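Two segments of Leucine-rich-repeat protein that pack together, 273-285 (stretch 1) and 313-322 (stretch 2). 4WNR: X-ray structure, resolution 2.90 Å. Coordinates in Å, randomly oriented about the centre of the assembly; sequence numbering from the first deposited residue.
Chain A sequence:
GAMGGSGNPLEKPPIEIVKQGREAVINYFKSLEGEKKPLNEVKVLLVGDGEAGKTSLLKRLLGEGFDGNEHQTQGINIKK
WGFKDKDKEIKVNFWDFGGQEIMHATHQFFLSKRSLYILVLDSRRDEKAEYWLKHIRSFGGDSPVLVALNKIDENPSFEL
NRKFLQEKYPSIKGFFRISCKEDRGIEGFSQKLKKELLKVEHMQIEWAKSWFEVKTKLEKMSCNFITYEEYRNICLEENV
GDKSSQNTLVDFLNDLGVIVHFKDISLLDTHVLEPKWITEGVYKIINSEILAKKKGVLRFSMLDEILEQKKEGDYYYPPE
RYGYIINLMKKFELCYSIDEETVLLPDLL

Stretch 1 (273-285) LEPKWITEGVYKI
Stretch 2, residues 313-322: GDYYYPPERY

Stretch 1 enters as a short loop and is helical through Ile 285 and beyond. Glu 274 is its N-cap; Lys 276 N gives a weak capping bond to Glu 274 OE1 at 3.5 Å. Stretch 2 is extended from Asp 314 to Pro 318, with phi -61 to -118° and psi 100 to 145°. Gly 313 has positive phi (65/42). In register, Trp 277 CA lies 6.4 Å from Tyr 315 CA, and Gly 281 CA 7.8 Å from Tyr 317 CA.

Trp 277 (chi1 t, chi2 77°) is central. Its NE1 donates to Tyr 316 O at 3.1 Å, almost linearly at 176°. The five-membered ring makes an offset stack with Tyr 317 (chi1 m, chi2 -83°), centroids 4.5 Å apart and planes at 27°. Tyr 317 OH donates to Trp 277 O at 2.7 Å. Gly 281 leaves room for this tyrosine: an ideal CB would clash, 2.8 Å from Tyr 317 CE1.

Tyr 315 (m, -61°) points toward the helix. Trp 277 CA sits over its face, 4.3 Å from the ring centroid, and the edge of the Trp 277 five-membered ring turns toward that face, offset, with planes at 72°. Lys 284 (m, t, t, p) reaches Asp 314 (m, -27°) in a long salt bridge, NZ to OD1 3.6 Å. Arg 321 CB lies 3.9 Å from Trp 277 CH2, at the ring edge.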

# COMPACT_ATOMS: atom_id res chain seq x y z
N LEU A 273 -8.16 -7.42 5.40
CA LEU A 273 -7.95 -8.16 4.15
C LEU A 273 -8.36 -7.35 2.92
O LEU A 273 -7.79 -7.52 1.84
CB LEU A 273 -8.72 -9.49 4.17
CG LEU A 273 -8.01 -10.68 4.82
CD1 LEU A 273 -7.51 -10.35 6.22
CD2 LEU A 273 -8.94 -11.88 4.85
N GLU A 274 -9.36 -6.48 3.08
CA GLU A 274 -9.84 -5.61 2.01
C GLU A 274 -9.45 -4.15 2.31
O GLU A 274 -10.03 -3.54 3.21
CB GLU A 274 -11.36 -5.74 1.87
CG GLU A 274 -11.99 -4.86 0.80
CD GLU A 274 -11.42 -5.11 -0.59
OE1 GLU A 274 -11.08 -4.13 -1.28
OE2 GLU A 274 -11.31 -6.29 -0.98
N PRO A 275 -8.48 -3.60 1.56
CA PRO A 275 -8.06 -2.20 1.74
C PRO A 275 -9.19 -1.17 1.62
O PRO A 275 -9.14 -0.13 2.29
CB PRO A 275 -7.04 -2.00 0.61
CG PRO A 275 -6.48 -3.36 0.38
CD PRO A 275 -7.62 -4.31 0.60
N LYS A 276 -10.18 -1.45 0.79
CA LYS A 276 -11.32 -0.54 0.59
C LYS A 276 -12.17 -0.36 1.86
O LYS A 276 -12.82 0.67 2.03
CB LYS A 276 -12.20 -1.03 -0.56
CG LYS A 276 -11.52 -0.95 -1.92
CD LYS A 276 -12.44 -1.43 -3.04
CE LYS A 276 -11.76 -1.34 -4.39
NZ LYS A 276 -12.62 -1.84 -5.50
N TRP A 277 -12.15 -1.37 2.73
CA TRP A 277 -12.86 -1.30 4.02
C TRP A 277 -12.38 -0.13 4.86
O TRP A 277 -13.19 0.60 5.43
CB TRP A 277 -12.68 -2.61 4.79
CG TRP A 277 -13.43 -2.66 6.09
CD1 TRP A 277 -14.76 -2.88 6.26
CD2 TRP A 277 -12.88 -2.51 7.40
NE1 TRP A 277 -15.08 -2.86 7.59
CE2 TRP A 277 -13.94 -2.64 8.32
CE3 TRP A 277 -11.59 -2.27 7.89
CZ2 TRP A 277 -13.76 -2.54 9.70
CZ3 TRP A 277 -11.41 -2.17 9.27
CH2 TRP A 277 -12.49 -2.31 10.15
N ILE A 278 -11.07 0.06 4.92
CA ILE A 278 -10.47 1.15 5.71
C ILE A 278 -10.82 2.50 5.08
O ILE A 278 -11.39 3.36 5.74
CB ILE A 278 -8.93 1.03 5.79
CG1 ILE A 278 -8.52 -0.26 6.51
CG2 ILE A 278 -8.33 2.23 6.51
CD1 ILE A 278 -7.07 -0.64 6.28
N THR A 279 -10.47 2.65 3.81
CA THR A 279 -10.58 3.93 3.12
C THR A 279 -12.02 4.46 3.07
O THR A 279 -12.26 5.63 3.37
CB THR A 279 -10.02 3.85 1.68
OG1 THR A 279 -10.67 2.79 0.97
CG2 THR A 279 -8.53 3.60 1.71
N GLU A 280 -12.96 3.60 2.70
CA GLU A 280 -14.38 3.99 2.63
C GLU A 280 -14.94 4.39 4.00
O GLU A 280 -15.83 5.23 4.08
CB GLU A 280 -15.22 2.86 2.02
CG GLU A 280 -14.93 2.59 0.55
CD GLU A 280 -15.22 3.77 -0.36
OE1 GLU A 280 -16.19 4.52 -0.08
OE2 GLU A 280 -14.49 3.96 -1.35
N GLY A 281 -14.41 3.77 5.05
CA GLY A 281 -14.76 4.15 6.42
C GLY A 281 -14.24 5.53 6.79
O GLY A 281 -14.94 6.31 7.45
N VAL A 282 -13.02 5.83 6.35
CA VAL A 282 -12.40 7.13 6.60
C VAL A 282 -13.08 8.24 5.78
O VAL A 282 -13.29 9.34 6.28
CB VAL A 282 -10.89 7.10 6.31
CG1 VAL A 282 -10.27 8.49 6.41
CG2 VAL A 282 -10.18 6.15 7.26
N TYR A 283 -13.40 7.94 4.52
CA TYR A 283 -14.05 8.92 3.64
C TYR A 283 -15.46 9.27 4.11
O TYR A 283 -15.92 10.40 3.95
CB TYR A 283 -14.08 8.44 2.18
CG TYR A 283 -12.72 8.17 1.57
CD1 TYR A 283 -11.63 8.99 1.83
CD2 TYR A 283 -12.54 7.09 0.70
CE1 TYR A 283 -10.39 8.73 1.26
CE2 TYR A 283 -11.30 6.83 0.13
CZ TYR A 283 -10.23 7.65 0.41
OH TYR A 283 -9.00 7.40 -0.15
N LYS A 284 -16.16 8.28 4.68
CA LYS A 284 -17.48 8.52 5.27
C LYS A 284 -17.40 9.57 6.39
O LYS A 284 -18.29 10.40 6.52
CB LYS A 284 -18.08 7.22 5.81
CG LYS A 284 -18.89 6.45 4.79
CD LYS A 284 -19.34 5.10 5.32
CE LYS A 284 -20.62 4.62 4.64
NZ LYS A 284 -20.53 4.63 3.16
N ILE A 285 -16.33 9.51 7.18
CA ILE A 285 -16.10 10.49 8.25
C ILE A 285 -15.74 11.85 7.67
O ILE A 285 -16.33 12.86 8.04
CB ILE A 285 -15.00 10.01 9.22
CG1 ILE A 285 -15.45 8.75 9.96
CG2 ILE A 285 -14.64 11.11 10.23
CD1 ILE A 285 -14.33 7.99 10.64
N GLY A 313 -24.48 -2.03 -0.78
CA GLY A 313 -23.20 -2.65 -0.43
C GLY A 313 -22.25 -1.77 0.36
O GLY A 313 -21.04 -1.75 0.08
N ASP A 314 -22.78 -1.04 1.33
CA ASP A 314 -21.95 -0.30 2.28
C ASP A 314 -21.27 -1.32 3.20
O ASP A 314 -21.89 -2.31 3.60
CB ASP A 314 -22.79 0.67 3.12
CG ASP A 314 -23.26 1.88 2.33
OD1 ASP A 314 -22.60 2.26 1.34
OD2 ASP A 314 -24.30 2.46 2.71
N TYR A 315 -20.01 -1.08 3.52
CA TYR A 315 -19.26 -1.99 4.39
C TYR A 315 -19.78 -1.91 5.82
O TYR A 315 -20.12 -0.83 6.31
CB TYR A 315 -17.77 -1.66 4.36
CG TYR A 315 -17.08 -2.02 3.06
CD1 TYR A 315 -17.03 -3.34 2.62
CD2 TYR A 315 -16.45 -1.05 2.28
CE1 TYR A 315 -16.40 -3.68 1.43
CE2 TYR A 315 -15.82 -1.38 1.10
CZ TYR A 315 -15.79 -2.69 0.68
OH TYR A 315 -15.16 -3.02 -0.50
N TYR A 316 -19.85 -3.06 6.48
CA TYR A 316 -20.26 -3.13 7.88
C TYR A 316 -19.08 -2.77 8.78
O TYR A 316 -18.00 -3.34 8.65
CB TYR A 316 -20.80 -4.52 8.23
CG TYR A 316 -21.13 -4.72 9.70
CD1 TYR A 316 -21.87 -3.77 10.41
CD2 TYR A 316 -20.71 -5.86 10.39
CE1 TYR A 316 -22.17 -3.94 11.75
CE2 TYR A 316 -21.02 -6.05 11.73
CZ TYR A 316 -21.74 -5.09 12.40
OH TYR A 316 -22.05 -5.27 13.74
N TYR A 317 -19.31 -1.82 9.68
CA TYR A 317 -18.29 -1.38 10.64
C TYR A 317 -18.78 -1.65 12.06
O TYR A 317 -19.59 -0.90 12.59
CB TYR A 317 -18.01 0.12 10.46
CG TYR A 317 -17.42 0.45 9.11
CD1 TYR A 317 -16.06 0.30 8.87
CD2 TYR A 317 -18.22 0.90 8.07
CE1 TYR A 317 -15.51 0.60 7.64
CE2 TYR A 317 -17.69 1.20 6.82
CZ TYR A 317 -16.33 1.05 6.61
OH TYR A 317 -15.79 1.35 5.38
N PRO A 318 -18.29 -2.75 12.67
CA PRO A 318 -18.66 -3.05 14.06
C PRO A 318 -18.21 -1.95 15.02
O PRO A 318 -17.17 -1.33 14.81
CB PRO A 318 -17.90 -4.35 14.35
CG PRO A 318 -17.68 -4.98 13.02
CD PRO A 318 -17.51 -3.84 12.06
N PRO A 319 -19.01 -1.69 16.08
CA PRO A 319 -18.65 -0.71 17.11
C PRO A 319 -17.24 -0.91 17.69
O PRO A 319 -16.57 0.07 18.01
CB PRO A 319 -19.72 -0.93 18.18
CG PRO A 319 -20.91 -1.36 17.40
CD PRO A 319 -20.37 -2.21 16.29
N GLU A 320 -16.81 -2.16 17.83
CA GLU A 320 -15.47 -2.47 18.34
C GLU A 320 -14.33 -2.00 17.42
O GLU A 320 -13.19 -1.87 17.87
CB GLU A 320 -15.31 -3.96 18.66
CG GLU A 320 -15.50 -4.91 17.48
CD GLU A 320 -16.92 -5.44 17.37
OE1 GLU A 320 -17.86 -4.64 17.54
OE2 GLU A 320 -17.08 -6.65 17.09
N ARG A 321 -14.64 -1.77 16.15
CA ARG A 321 -13.66 -1.27 15.18
C ARG A 321 -13.70 0.26 15.03
O ARG A 321 -12.97 0.82 14.21
CB ARG A 321 -13.87 -1.93 13.81
CG ARG A 321 -14.00 -3.45 13.86
CD ARG A 321 -12.75 -4.13 14.40
NE ARG A 321 -13.04 -5.44 14.98
CZ ARG A 321 -12.15 -6.19 15.62
NH1 ARG A 321 -10.90 -5.78 15.78
NH2 ARG A 321 -12.52 -7.37 16.11
N TYR A 322 -14.53 0.93 15.83
CA TYR A 322 -14.57 2.39 15.85
C TYR A 322 -13.26 2.94 16.39
O TYR A 322 -12.72 3.92 15.87
CB TYR A 322 -15.73 2.89 16.72
CG TYR A 322 -17.11 2.78 16.09
CD1 TYR A 322 -17.37 1.91 15.02
CD2 TYR A 322 -18.18 3.53 16.59
CE1 TYR A 322 -18.63 1.82 14.47
CE2 TYR A 322 -19.45 3.43 16.04
CZ TYR A 322 -19.67 2.57 14.98
OH TYR A 322 -20.93 2.48 14.43